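Local coordinates for 3-dehydroquinate dehydratase (PDB 6SMF) that catalyses the dehydration of 3-dehydroquinate to 3-dehydroshikimate, the third step of the shikimate pathway to chorismate, as a type II dehydroquinase, at the interface of chains A and B. Numbering follows the deposited sequence. Chains: chain A/B, 3-dehydroquinate dehydratase.

Contact 1: the interface of chains A and B. Residues chain A 16-17, 84-85, 118; chain B 90-91, 94.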
# COMPACT_ATOMS: atom_id res chain seq x y z
N PRO A 16 -10.30 27.06 -7.85
CA PRO A 16 -9.57 27.94 -6.94
C PRO A 16 -8.20 28.30 -7.50
O PRO A 16 -7.61 27.50 -8.19
CB PRO A 16 -9.46 27.14 -5.64
CG PRO A 16 -9.64 25.68 -6.07
CD PRO A 16 -10.53 25.72 -7.29
N ASN A 17 -7.78 29.52 -7.19
CA ASN A 17 -6.41 30.04 -7.41
C ASN A 17 -6.17 30.42 -8.88
O ASN A 17 -5.18 31.14 -9.18
CB ASN A 17 -5.43 29.04 -6.82
CG ASN A 17 -5.67 28.84 -5.34
OD1 ASN A 17 -5.59 29.80 -4.57
ND2 ASN A 17 -5.92 27.59 -4.96
N ALA A 84 -7.23 22.61 -7.98
CA ALA A 84 -6.84 21.60 -6.96
C ALA A 84 -8.01 20.67 -6.64
O ALA A 84 -7.74 19.59 -6.22
CB ALA A 84 -6.34 22.24 -5.70
N TYR A 85 -9.26 21.09 -6.82
CA TYR A 85 -10.42 20.26 -6.42
C TYR A 85 -10.50 19.07 -7.39
O TYR A 85 -11.18 18.09 -7.05
CB TYR A 85 -11.73 21.07 -6.37
CG TYR A 85 -11.84 22.07 -5.25
CD1 TYR A 85 -11.42 21.77 -3.97
CD2 TYR A 85 -12.37 23.34 -5.46
CE1 TYR A 85 -11.53 22.69 -2.94
CE2 TYR A 85 -12.47 24.27 -4.44
CZ TYR A 85 -12.05 23.94 -3.17
OH TYR A 85 -12.13 24.83 -2.14
N ARG A 118 -1.33 15.07 -8.06
CA ARG A 118 -2.13 15.68 -9.17
C ARG A 118 -2.42 14.66 -10.28
O ARG A 118 -3.12 15.02 -11.18
CB ARG A 118 -1.40 16.86 -9.79
CG ARG A 118 -1.09 17.99 -8.81
CD ARG A 118 -0.79 19.27 -9.58
NE ARG A 118 -0.10 20.14 -8.63
CZ ARG A 118 -0.69 21.05 -7.86
NH1 ARG A 118 -1.99 21.30 -7.98
NH2 ARG A 118 0.04 21.68 -6.96
N VAL B 90 -5.77 20.21 -0.89
CA VAL B 90 -4.81 20.56 -1.97
C VAL B 90 -5.03 22.02 -2.37
O VAL B 90 -4.06 22.70 -2.68
CB VAL B 90 -4.95 19.61 -3.17
CG1 VAL B 90 -4.01 20.01 -4.28
CG2 VAL B 90 -4.69 18.16 -2.78
N ALA B 91 -6.24 22.52 -2.27
CA ALA B 91 -6.59 23.87 -2.72
C ALA B 91 -5.92 24.89 -1.81
O ALA B 91 -5.42 25.92 -2.33
CB ALA B 91 -8.09 24.03 -2.80
N ASP B 94 -2.22 25.00 -2.55
CA ASP B 94 -1.96 25.77 -3.79
C ASP B 94 -2.04 27.28 -3.50
O ASP B 94 -1.20 28.05 -4.04
CB ASP B 94 -2.93 25.35 -4.88
CG ASP B 94 -2.42 24.20 -5.72
OD1 ASP B 94 -1.27 23.85 -5.58
OD2 ASP B 94 -3.18 23.70 -6.53
O HOH W 1 -5.79 25.15 -6.96
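A:Arg118 and B:Asp94 meet across the subunit boundary as an end-on, two-pronged salt bridge. From its CB, 3.7 Å from the amide nitrogen ND2 of A:Asn17, the aspartate side chain reaches into chain A. Its carboxylate carbon CG lies at the edge of the A:Arg118 guanidinium, in its plane and 3.7 Å from both NH1 and NH2, and each oxygen takes a different nitrogen. OD1 receives NH2 of A:Arg118 at 2.9 Å in a nearly straight bond (168° at the hydrogen). OD2 takes NH1 of the same group at 3.0 Å, and also lies next to water 1 and the methyl of A:Ala84. Both oxygens use their syn lone pairs, and the guanidinium and carboxylate are almost coplanar, 6° apart, so the paired bonds restrain either group from twisting. The arginine chain is extended from CG to NE, which carries the guanidinium up to the carboxylate from the opposite direction.

The A:Asn17 amide stands nearly perpendicular to that carboxylate. Its ND2 donates to the backbone carbonyl O of B:Ala91 at 3.2 Å, a bent bond with the donor tilted from the carbonyl plane, and also contacts water 1. This water joins A:Asn17 ND2, the backbone O of A:Pro16 and the backbone N of A:Ala84 to B:Asp94 OD2, 3.0 Å away, so the acid is tied to chain A directly and through solvent. Beneath this polar layer the A:Ala84 methyl packs 3.4 Å from CA of B:Ala91 and against CG1 of B:Val90. The B:Ala91 methyl points between A:Pro16 CG and A:Tyr85 CE1, 3.7 Å from the latter.

B:Asp94 and A:Arg118 are both predicted substrate-binding residues, so the neighbouring subunit probably contributes to the active site of chain A. In the fold, the first turns of chain B helix 90-98 dock against chain A's loop at 16-17 and its 3-10 helices 83-87 and 116-118.

Contact 2: the interface of chains A and B. Residues chain A 16, 58, 85; chain B 60-61, 64, 91.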
# COMPACT_ATOMS: atom_id res chain seq x y z
N PRO A 16 -10.30 27.06 -7.85
CA PRO A 16 -9.57 27.94 -6.94
C PRO A 16 -8.20 28.30 -7.50
O PRO A 16 -7.61 27.50 -8.19
CB PRO A 16 -9.46 27.14 -5.64
CG PRO A 16 -9.64 25.68 -6.07
CD PRO A 16 -10.53 25.72 -7.29
N ASN A 58 -13.21 29.99 -5.53
CA ASN A 58 -12.33 29.20 -4.64
C ASN A 58 -13.18 28.16 -3.91
O ASN A 58 -12.60 27.40 -3.11
CB ASN A 58 -11.51 30.11 -3.72
CG ASN A 58 -10.72 31.13 -4.52
OD1 ASN A 58 -10.19 30.78 -5.58
ND2 ASN A 58 -10.68 32.39 -4.06
N TYR A 85 -9.26 21.09 -6.82
CA TYR A 85 -10.42 20.26 -6.42
C TYR A 85 -10.50 19.07 -7.39
O TYR A 85 -11.18 18.09 -7.05
CB TYR A 85 -11.73 21.07 -6.37
CG TYR A 85 -11.84 22.07 -5.25
CD1 TYR A 85 -11.42 21.77 -3.97
CD2 TYR A 85 -12.37 23.34 -5.46
CE1 TYR A 85 -11.53 22.69 -2.94
CE2 TYR A 85 -12.47 24.27 -4.44
CZ TYR A 85 -12.05 23.94 -3.17
OH TYR A 85 -12.13 24.83 -2.14
N GLU B 60 -13.94 25.85 3.41
CA GLU B 60 -12.60 25.74 2.78
C GLU B 60 -12.40 26.97 1.88
O GLU B 60 -11.33 27.62 1.94
CB GLU B 60 -12.56 24.42 2.03
CG GLU B 60 -11.28 24.16 1.27
CD GLU B 60 -11.34 22.81 0.59
OE1 GLU B 60 -10.26 22.28 0.25
OE2 GLU B 60 -12.50 22.30 0.43
N GLY B 61 -13.41 27.28 1.06
CA GLY B 61 -13.32 28.42 0.13
C GLY B 61 -13.06 29.74 0.85
O GLY B 61 -12.32 30.58 0.28
N ILE B 64 -9.37 30.23 1.53
CA ILE B 64 -8.64 30.52 0.28
C ILE B 64 -8.84 31.99 -0.07
O ILE B 64 -7.82 32.70 -0.23
CB ILE B 64 -9.05 29.55 -0.84
CG1 ILE B 64 -8.60 28.12 -0.48
CG2 ILE B 64 -8.49 30.00 -2.18
CD1 ILE B 64 -9.37 27.04 -1.17
N ALA B 91 -6.24 22.52 -2.27
CA ALA B 91 -6.59 23.87 -2.72
C ALA B 91 -5.92 24.89 -1.81
O ALA B 91 -5.42 25.92 -2.33
CB ALA B 91 -8.09 24.03 -2.80
O HOH W 2 -14.32 24.42 -0.97
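The phenol ring of A:Tyr85 presents its edge to the carboxylate of B:Glu60: CD of the acid lies in the ring plane, 3.5 Å from CE1, and the two planes stand 73° apart. Also at the ring edge is the backbone carbonyl carbon of A:Asn58. The B:Ala91 methyl sits over one face, near the CE1 rim, with CG of A:Pro16, from the ring's own chain, on that same side. The glutamate chain is fully extended (chi1 178°, chi2 179°), bringing its carboxylate from the opposite direction to meet the hydroxyl end of the tyrosine.

Two polar links position that hydroxyl. Within chain A, OH donates to the backbone O of A:Asn58 at 2.8 Å. Water 2 lies between phenol and carboxylate across the boundary, a short 2.5 Å from A:Tyr85 OH and 3.1 Å from B:Glu60 OE2.

Beside the ring, the branch methyl CG2 of B:Ile64 presses on A:Asn58, 3.4 Å from CB and equally near the amide carbon CG. The other branch of the isoleucine ends in CD1, which sits beside the bond from OH to the A:Asn58 carbonyl oxygen, 3.7 Å from A:Tyr85 OH. CA of B:Gly61 approaches the same carbonyl oxygen.

Here the N-terminal turns of chain B helix 60-72 pack on chain A's 3-10 helix 83-87 and on the loop following strand 51-56.

Contact 1 and contact 2 are adjoining patches of one subunit boundary, with C-alpha centres about 6 Å apart. They share A:Pro16, A:Tyr85 and B:Ala91, so chain A's 3-10 helix 83-87 meets helix 90-98 of chain B in contact 1 and helix 60-72 as well in contact 2. The centre of contact 1 is about 9 Å from A:His107 and about 11 Å from A:Tyr29, both predicted catalytic residues; contact 2 lies about 17 Å from B:His107 and 30 Å from B:Tyr29. Assembly of the homododecamer is thus probably coupled to completion of chain A's active site.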